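Local coordinates for uncharacterized protein aq_328 (Aquifex aeolicus, PDB 1R4V) that is of unknown function but has an ancestral histone fold and may, as its family suggests, take part in protein heterodimerization, at residues Met23-Lys27 and Gly28-Leu32; Asp33-Phe36 and Arg37-Asp41; Ala67-Arg70 and Ala71-Asn74; Asn74-Asp77 and Phe78-Ala82. All coordinates share one frame; numbering follows the deposited sequence.

Contact 1: Met23-Lys27 and Gly28-Leu32; sequences MLRPK and GFDKL
Between P26 and F29 the backbone turns from an extended loop into helix 29-40: F29 N makes a weak hydrogen bond to P26 O (3.3 Å), while G28, at the N-cap, takes a positive phi of 93° at which a side chain would run into the carbonyl O of K27. The helix then opens with L32 N bonded to G28 O at 2.9 Å. P26 lies over one face of the F29 ring in a CH-pi contact, its CB 3.9 Å from the ring centroid. R25 comes from another direction, near the plane of that ring at its edge. With CG anti to the backbone N (chi1 -168°) and the chain extended as far as NE, it slants across the start of the helix, where F29 CB lies over one guanidinium face, 3.7 Å from R25 NE. This largely buried charge is met by acids beyond the turn, NE by D46 and NH1 by D33. A leucine in place of R25 would probably cost D46 its salt bridge and D33 one of its cationic partners. D30 OD1 receives two weak bonds, from G28 N and K31 N. F29 continues the packing onto helices 46-62 and 106-113, with its ring edge-to-face with Y112. The turn is a glycine N-cap that starts the opening helix of this histone-fold chain, beside a zinc-binding cluster of acids.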
# COMPACT_ATOMS: atom_id res chain seq x y z
N MSE A 23 2.25 24.13 3.45
CA MSE A 23 3.08 23.44 2.48
C MSE A 23 4.09 22.46 3.12
O MSE A 23 4.73 21.70 2.38
CB MSE A 23 3.82 24.44 1.59
CG MSE A 23 2.91 25.43 0.83
SE MSE A 23 1.68 24.59 -0.45
CE MSE A 23 3.00 23.81 -1.73
N LEU A 24 4.22 22.49 4.45
CA LEU A 24 5.09 21.55 5.18
C LEU A 24 4.48 20.18 5.41
O LEU A 24 5.22 19.23 5.68
CB LEU A 24 5.57 22.10 6.53
CG LEU A 24 6.93 22.82 6.51
CD1 LEU A 24 8.14 21.91 6.32
CD2 LEU A 24 6.93 23.86 5.43
N ARG A 25 3.16 20.04 5.32
CA ARG A 25 2.54 18.74 5.47
C ARG A 25 3.30 17.79 4.55
O ARG A 25 3.51 18.14 3.39
CB ARG A 25 1.08 18.80 5.06
CG ARG A 25 0.27 17.58 5.46
CD ARG A 25 -1.11 17.64 4.88
NE ARG A 25 -2.01 16.72 5.56
CZ ARG A 25 -3.25 16.47 5.17
NH1 ARG A 25 -3.73 17.03 4.09
NH2 ARG A 25 -3.98 15.63 5.87
N PRO A 26 3.72 16.61 5.03
CA PRO A 26 4.51 15.70 4.18
C PRO A 26 3.86 15.55 2.81
O PRO A 26 2.64 15.50 2.69
CB PRO A 26 4.51 14.39 4.98
CG PRO A 26 4.38 14.81 6.40
CD PRO A 26 3.50 16.02 6.36
N LYS A 27 4.69 15.51 1.78
CA LYS A 27 4.20 15.45 0.40
C LYS A 27 3.43 14.16 0.15
O LYS A 27 3.77 13.13 0.71
CB LYS A 27 5.35 15.66 -0.59
CG LYS A 27 5.51 17.12 -1.04
CD LYS A 27 5.69 18.12 0.09
CE LYS A 27 5.65 19.57 -0.40
NZ LYS A 27 4.28 20.19 -0.47
N GLY A 28 2.38 14.26 -0.66
CA GLY A 28 1.44 13.18 -0.90
C GLY A 28 0.20 13.17 -0.03
O GLY A 28 -0.85 12.77 -0.52
N PHE A 29 0.31 13.60 1.24
CA PHE A 29 -0.76 13.52 2.25
C PHE A 29 -1.95 14.31 1.74
O PHE A 29 -3.08 13.84 1.63
CB PHE A 29 -0.30 14.09 3.59
CG PHE A 29 0.49 13.16 4.47
CD1 PHE A 29 1.45 12.29 3.95
CD2 PHE A 29 0.28 13.16 5.84
CE1 PHE A 29 2.17 11.46 4.77
CE2 PHE A 29 0.99 12.31 6.67
CZ PHE A 29 1.95 11.47 6.14
N ASP A 30 -1.66 15.57 1.43
CA ASP A 30 -2.54 16.46 0.68
C ASP A 30 -3.40 15.73 -0.36
O ASP A 30 -4.62 15.70 -0.25
CB ASP A 30 -1.61 17.50 0.03
CG ASP A 30 -0.17 16.94 -0.19
OD1 ASP A 30 0.21 16.46 -1.30
OD2 ASP A 30 0.61 16.93 0.79
N LYS A 31 -2.77 15.12 -1.35
CA LYS A 31 -3.44 14.47 -2.48
C LYS A 31 -4.18 13.20 -2.11
O LYS A 31 -5.22 12.87 -2.71
CB LYS A 31 -2.37 14.17 -3.54
CG LYS A 31 -1.81 15.49 -4.08
CD LYS A 31 -0.44 15.39 -4.69
CE LYS A 31 -0.50 14.78 -6.04
NZ LYS A 31 0.48 15.50 -6.92
N LEU A 32 -3.63 12.48 -1.14
CA LEU A 32 -4.27 11.27 -0.65
C LEU A 32 -5.53 11.66 0.10
O LEU A 32 -6.58 11.09 -0.13
CB LEU A 32 -3.32 10.52 0.27
CG LEU A 32 -3.84 9.14 0.75
CD1 LEU A 32 -3.90 8.14 -0.38
CD2 LEU A 32 -2.97 8.67 1.88

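Contact 2: Asp33-Phe36 and Arg37-Asp41; sequences DHYF and RTELD. With ZN (zinc ion), chain C; CAC (cacodylate ion), chain D.
R37 and D33 stand one turn apart on helix 29-40 of this histone-fold protein, and the i to i+4 pairs here divide into an apolar flank and a polar one. On the packed flank, L40 CD1 sits almost over the centre of the F36 ring, 3.8 Å from its centroid, and also touches Y35 CE2. E39 joins in with CB and CG alone, CB lying over one face of the Y35 ring while the carboxylate leads away. F36 and L40 both rest on A143 of helix 131-149, and Y35 faces the loop residues I100, Q102 and M104.

The opposing flank is polar and opens to solvent at H34 and T38; its hold comes from ions and water. D33 OD2 binds zinc, whose other ligands are two waters and O1 of a cacodylate that probably came from the crystallisation liquor; R25 bonds to the same carboxylate oxygen. D33 OD1 forms a salt bridge to R37 NH2 at 3.1 Å, the carboxylate and guanidinium planes nearly perpendicular (86°). R37, bent at chi3, turns its edge to the cacodylate, and NH1 gives O2 a straight bond of 2.8 Å (168°). H34 ND1 donates to that O2 as well, at 2.9 Å. T38 CG2 lies over one face of the exposed H34 ring, whereas T38 OG1 donates to H34 O at 2.6 Å, reaching it from the face opposite T38 N.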
# COMPACT_ATOMS: atom_id res chain seq x y z
N ASP A 33 -5.38 12.64 1.00
CA ASP A 33 -6.46 13.18 1.82
C ASP A 33 -7.60 13.57 0.91
O ASP A 33 -8.74 13.10 1.02
CB ASP A 33 -5.89 14.35 2.62
CG ASP A 33 -6.92 15.14 3.43
OD1 ASP A 33 -8.12 14.81 3.47
OD2 ASP A 33 -6.55 16.16 4.04
N HIS A 34 -7.26 14.42 -0.05
CA HIS A 34 -8.20 14.88 -1.04
C HIS A 34 -8.84 13.74 -1.85
O HIS A 34 -10.06 13.74 -2.02
CB HIS A 34 -7.52 15.95 -1.90
CG HIS A 34 -8.45 16.69 -2.78
ND1 HIS A 34 -8.80 18.00 -2.56
CD2 HIS A 34 -9.12 16.28 -3.88
CE1 HIS A 34 -9.63 18.39 -3.51
NE2 HIS A 34 -9.84 17.37 -4.33
N TYR A 35 -8.10 12.74 -2.32
CA TYR A 35 -8.72 11.62 -3.04
C TYR A 35 -9.62 10.70 -2.16
O TYR A 35 -10.68 10.25 -2.58
CB TYR A 35 -7.64 10.71 -3.66
CG TYR A 35 -8.24 9.66 -4.55
CD1 TYR A 35 -8.61 9.97 -5.84
CD2 TYR A 35 -8.49 8.38 -4.09
CE1 TYR A 35 -9.17 9.03 -6.68
CE2 TYR A 35 -9.07 7.42 -4.92
CZ TYR A 35 -9.40 7.75 -6.21
OH TYR A 35 -9.98 6.85 -7.06
N PHE A 36 -9.15 10.37 -0.96
CA PHE A 36 -9.98 9.53 -0.07
C PHE A 36 -11.33 10.20 0.28
O PHE A 36 -12.37 9.55 0.34
CB PHE A 36 -9.17 9.18 1.17
CG PHE A 36 -8.43 7.86 1.06
CD1 PHE A 36 -7.56 7.62 0.02
CD2 PHE A 36 -8.60 6.86 2.02
CE1 PHE A 36 -6.87 6.41 -0.07
CE2 PHE A 36 -7.93 5.65 1.94
CZ PHE A 36 -7.06 5.43 0.87
N ARG A 37 -11.32 11.51 0.50
CA ARG A 37 -12.53 12.24 0.89
C ARG A 37 -13.47 12.31 -0.30
O ARG A 37 -14.61 11.85 -0.23
CB ARG A 37 -12.15 13.62 1.42
CG ARG A 37 -13.33 14.47 1.82
CD ARG A 37 -12.95 15.82 2.44
NE ARG A 37 -12.43 16.77 1.45
CZ ARG A 37 -11.15 17.15 1.29
NH1 ARG A 37 -10.88 18.03 0.34
NH2 ARG A 37 -10.16 16.69 2.04
N THR A 38 -12.97 12.85 -1.41
CA THR A 38 -13.82 13.13 -2.57
C THR A 38 -14.24 11.89 -3.35
O THR A 38 -15.37 11.83 -3.81
CB THR A 38 -13.11 14.15 -3.50
OG1 THR A 38 -11.82 13.65 -3.89
CG2 THR A 38 -12.79 15.40 -2.73
N GLU A 39 -13.36 10.90 -3.52
CA GLU A 39 -13.69 9.72 -4.33
C GLU A 39 -14.09 8.47 -3.54
O GLU A 39 -14.86 7.66 -4.06
CB GLU A 39 -12.53 9.40 -5.29
CG GLU A 39 -12.18 10.53 -6.26
CD GLU A 39 -13.31 10.96 -7.20
OE1 GLU A 39 -14.11 10.11 -7.66
OE2 GLU A 39 -13.40 12.18 -7.50
N LEU A 40 -13.59 8.30 -2.32
CA LEU A 40 -13.85 7.10 -1.52
C LEU A 40 -14.72 7.30 -0.27
O LEU A 40 -15.04 6.31 0.37
CB LEU A 40 -12.51 6.46 -1.10
CG LEU A 40 -11.54 6.12 -2.22
CD1 LEU A 40 -10.19 5.56 -1.72
CD2 LEU A 40 -12.18 5.15 -3.17
N ASP A 41 -15.10 8.54 0.06
CA ASP A 41 -15.92 8.89 1.22
C ASP A 41 -15.26 8.55 2.55
O ASP A 41 -15.93 8.11 3.49
CB ASP A 41 -17.32 8.25 1.15
CG ASP A 41 -18.15 8.74 -0.03
OD1 ASP A 41 -18.71 7.89 -0.77
OD2 ASP A 41 -18.31 9.96 -0.32
ZN ZN C . -7.52 17.81 4.61
AS CAC D . -7.24 19.25 1.50
O1 CAC D . -7.86 19.04 3.10
O2 CAC D . -8.17 18.60 0.18
C1 CAC D . -6.96 21.17 1.13
C2 CAC D . -5.54 18.27 1.54
O HOH W 1 -9.31 17.05 5.43
O HOH W 2 -6.47 19.52 5.02

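Contact 3: Ala67-Arg70 and Ala71-Asn74; sequences AEQR and ARWN
Stacking is the main interaction between Q69 and W73, one turn apart on helix 67-73. The Q69 amide lies over one face of the indole with the two planes only 10° apart, and NE2 comes within 3.2 Å of W73 CE2. Further back, Q69 CG makes a CH-pi contact 3.4 Å from the centroid of the six-membered ring. Q69 reaches this place because CG is anti to the backbone N and the chain then folds at chi2 (68°), which lays the amide flat on the ring. NE2 does not bond to the neighbouring NE1, since both are donors; it donates to water 4 at 2.8 Å. With an alanine here, CG and the amide are gone, and the indole is likely to lose the cover on this face and be freer to turn.

Polar contacts on the same exposed side are mostly indirect. R72 folds back at chi3, so that its guanidinium passes over E68 O and Q69 CA with one face, and water 3 links R72 NH2 to E68 OE2.

Backbone hydrogen bonds run regularly from A71 N to A67 O, R72 N to E68 O and W73 N to Q69 O. At the helix end R70 O accepts twice, from N74 N at 3.2 Å and from N74 ND2 at 2.9 Å, the two donors approaching from opposite faces of the carbonyl plane.

E68 OE1 bonds to E120 N and M121 N, just ahead of strand 122-123. R70 NH1 reaches Y65 O and D83 O, and A71 touches both D83 and M121, fastening this short helix to the loops around strand 78-79.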
# COMPACT_ATOMS: atom_id res chain seq x y z
N ALA A 67 9.52 -15.01 -1.51
CA ALA A 67 10.06 -14.45 -2.74
C ALA A 67 11.50 -14.87 -3.08
O ALA A 67 11.80 -15.16 -4.23
CB ALA A 67 9.93 -12.96 -2.80
N GLU A 68 12.39 -14.90 -2.11
CA GLU A 68 13.75 -15.37 -2.38
C GLU A 68 13.78 -16.81 -2.84
O GLU A 68 14.53 -17.12 -3.76
CB GLU A 68 14.64 -15.17 -1.16
CG GLU A 68 14.90 -13.70 -0.88
CD GLU A 68 15.80 -13.47 0.32
OE1 GLU A 68 16.77 -12.71 0.21
OE2 GLU A 68 15.54 -14.02 1.41
N GLN A 69 12.96 -17.68 -2.24
CA GLN A 69 12.91 -19.06 -2.66
C GLN A 69 12.41 -19.21 -4.07
O GLN A 69 13.00 -19.98 -4.84
CB GLN A 69 12.02 -19.89 -1.74
CG GLN A 69 11.93 -21.31 -2.15
CD GLN A 69 13.22 -22.05 -1.99
OE1 GLN A 69 13.43 -22.63 -0.94
NE2 GLN A 69 14.05 -22.09 -3.04
N ARG A 70 11.33 -18.49 -4.41
CA ARG A 70 10.75 -18.59 -5.74
C ARG A 70 11.80 -18.09 -6.74
O ARG A 70 11.97 -18.70 -7.79
CB ARG A 70 9.46 -17.79 -5.84
CG ARG A 70 8.37 -18.29 -4.92
CD ARG A 70 7.04 -17.56 -5.15
NE ARG A 70 6.13 -17.87 -4.05
CZ ARG A 70 5.84 -17.07 -3.04
NH1 ARG A 70 6.36 -15.85 -2.90
NH2 ARG A 70 5.03 -17.54 -2.13
N ALA A 71 12.48 -17.00 -6.41
CA ALA A 71 13.51 -16.45 -7.30
C ALA A 71 14.62 -17.47 -7.53
O ALA A 71 15.00 -17.73 -8.68
CB ALA A 71 14.08 -15.18 -6.77
N ARG A 72 15.11 -18.10 -6.46
CA ARG A 72 16.15 -19.12 -6.59
C ARG A 72 15.71 -20.30 -7.42
O ARG A 72 16.50 -20.81 -8.22
CB ARG A 72 16.65 -19.62 -5.24
CG ARG A 72 17.39 -18.57 -4.47
CD ARG A 72 18.16 -19.10 -3.28
NE ARG A 72 17.31 -19.80 -2.31
CZ ARG A 72 16.66 -19.23 -1.28
NH1 ARG A 72 15.92 -19.98 -0.48
NH2 ARG A 72 16.74 -17.91 -1.05
N TRP A 73 14.47 -20.75 -7.27
CA TRP A 73 13.98 -21.90 -8.05
C TRP A 73 13.91 -21.58 -9.53
O TRP A 73 13.94 -22.50 -10.36
CB TRP A 73 12.60 -22.40 -7.61
CG TRP A 73 12.64 -23.21 -6.37
CD1 TRP A 73 13.65 -24.02 -5.91
CD2 TRP A 73 11.59 -23.31 -5.42
NE1 TRP A 73 13.29 -24.60 -4.72
CE2 TRP A 73 12.03 -24.19 -4.39
CE3 TRP A 73 10.31 -22.76 -5.33
CZ2 TRP A 73 11.23 -24.51 -3.29
CZ3 TRP A 73 9.52 -23.09 -4.23
CH2 TRP A 73 9.98 -23.95 -3.24
N ASN A 74 13.78 -20.28 -9.84
CA ASN A 74 13.81 -19.77 -11.20
C ASN A 74 15.19 -19.43 -11.75
O ASN A 74 15.30 -18.96 -12.89
CB ASN A 74 12.84 -18.58 -11.33
CG ASN A 74 11.40 -19.04 -11.45
OD1 ASN A 74 10.97 -19.42 -12.53
ND2 ASN A 74 10.66 -19.06 -10.33
O HOH W 3 16.34 -17.03 1.99
O HOH W 4 16.60 -23.15 -2.91

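Contact 4: Asn74-Asp77 and Phe78-Ala82; sequences NGRD and FIALA
R76 lies across F78 in the turn that leads from helix 67-73 into strand 78-79. The helix ends in a Schellman motif, with G75 at a positive phi, and the chain then doubles back into a short strand that pairs in parallel with strand 122-123, consistent with the short parallel pairing of loops between helices in histone folds.

R76 can be followed outward from the backbone. Its CB, directed at the strand, is 3.6 Å from F78 O. CG passes the far end of the phenylalanine ring, 4.0 Å from F78 CZ. CD comes closest, 3.3 Å from F78 CZ, and makes a CH-pi contact over a face of the ring. F78 offers this face because its CG stands between its own backbone N and carbonyl carbon (chi1 62°), which brings the ring back above the preceding turn.

At chi3 the arginine bends away from the ring, and its guanidinium and the F78 ring end up inclined by 40°. R76 NE then meets A80 CB at 3.7 Å, and CZ lies slightly farther from the same methyl. R76 NH2 passes A82 CB at 4.3 Å. It ends in a salt bridge to D83 OD1, which probably balances the charge at this partly exposed surface; the other oxygen of D83 accepts from A80 N.

Held at both sides, the guanidinium is sandwiched: A80 CB covers one face, and on the opposite face N74 CB lies 3.6 Å from R76 CZ.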
# COMPACT_ATOMS: atom_id res chain seq x y z
N ASN A 74 13.78 -20.28 -9.84
CA ASN A 74 13.81 -19.77 -11.20
C ASN A 74 15.19 -19.43 -11.75
O ASN A 74 15.30 -18.96 -12.89
CB ASN A 74 12.84 -18.58 -11.33
CG ASN A 74 11.40 -19.04 -11.45
OD1 ASN A 74 10.97 -19.42 -12.53
ND2 ASN A 74 10.66 -19.06 -10.33
N GLY A 75 16.24 -19.66 -10.96
CA GLY A 75 17.61 -19.47 -11.41
C GLY A 75 18.06 -18.04 -11.32
O GLY A 75 19.13 -17.69 -11.82
N ARG A 76 17.27 -17.22 -10.71
CA ARG A 76 17.47 -15.77 -10.62
C ARG A 76 18.34 -15.43 -9.41
O ARG A 76 18.14 -15.97 -8.32
CB ARG A 76 16.14 -15.06 -10.45
CG ARG A 76 15.37 -14.91 -11.75
CD ARG A 76 14.30 -13.84 -11.65
NE ARG A 76 13.04 -14.34 -11.09
CZ ARG A 76 12.16 -15.04 -11.80
NH1 ARG A 76 12.39 -15.32 -13.09
NH2 ARG A 76 11.00 -15.50 -11.31
N ASP A 77 18.98 -14.27 -9.52
CA ASP A 77 19.71 -13.69 -8.41
C ASP A 77 19.10 -12.36 -7.96
O ASP A 77 19.75 -11.56 -7.30
CB ASP A 77 21.17 -13.54 -8.82
CG ASP A 77 22.11 -13.46 -7.61
OD1 ASP A 77 21.64 -13.70 -6.47
OD2 ASP A 77 23.33 -13.17 -7.72
N PHE A 78 17.83 -12.11 -8.29
CA PHE A 78 17.10 -10.91 -7.96
C PHE A 78 15.63 -11.33 -7.81
O PHE A 78 15.21 -12.35 -8.34
CB PHE A 78 17.22 -9.81 -9.03
CG PHE A 78 16.67 -10.21 -10.35
CD1 PHE A 78 15.33 -10.02 -10.66
CD2 PHE A 78 17.49 -10.85 -11.28
CE1 PHE A 78 14.81 -10.44 -11.85
CE2 PHE A 78 16.98 -11.26 -12.48
CZ PHE A 78 15.65 -11.06 -12.76
N ILE A 79 14.85 -10.54 -7.09
CA ILE A 79 13.42 -10.79 -7.00
C ILE A 79 12.68 -10.08 -8.12
O ILE A 79 12.86 -8.89 -8.33
CB ILE A 79 12.92 -10.28 -5.64
CG1 ILE A 79 13.63 -11.09 -4.54
CG2 ILE A 79 11.39 -10.46 -5.55
CD1 ILE A 79 13.67 -10.36 -3.27
N ALA A 80 11.84 -10.84 -8.82
CA ALA A 80 10.96 -10.36 -9.86
C ALA A 80 9.53 -10.30 -9.32
O ALA A 80 9.19 -10.89 -8.30
CB ALA A 80 10.97 -11.29 -11.04
N LEU A 81 8.68 -9.59 -10.06
CA LEU A 81 7.26 -9.49 -9.72
C LEU A 81 6.61 -10.87 -9.57
O LEU A 81 5.82 -11.06 -8.63
CB LEU A 81 6.50 -8.67 -10.78
CG LEU A 81 5.00 -8.46 -10.56
CD1 LEU A 81 4.78 -7.69 -9.30
CD2 LEU A 81 4.36 -7.72 -11.73
N ALA A 82 6.94 -11.79 -10.48
CA ALA A 82 6.44 -13.18 -10.48
C ALA A 82 6.75 -13.95 -9.21
O ALA A 82 6.10 -14.96 -8.93
CB ALA A 82 7.05 -13.94 -11.63

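Overall arrangement
From the N terminus, contact 1 closes the turn into helix 29-40 and contact 2 follows in series on the same helix. The two touch through R25 NH1 and D33 OD2, 3.0 Å apart, tying the N-terminal loop to the zinc-bearing flank. After helix 46-62 the chain reaches contacts 3 and 4, on the opposite side of its centre; the centres of contacts 2 and 3 are about 39 Å apart. Contact 4 begins at N74, where contact 3 ends, and closes the turn that brings strand 78-79 back beside helix 67-73, with A67 and E68 packing on I79. None of the four nests within or crosses another.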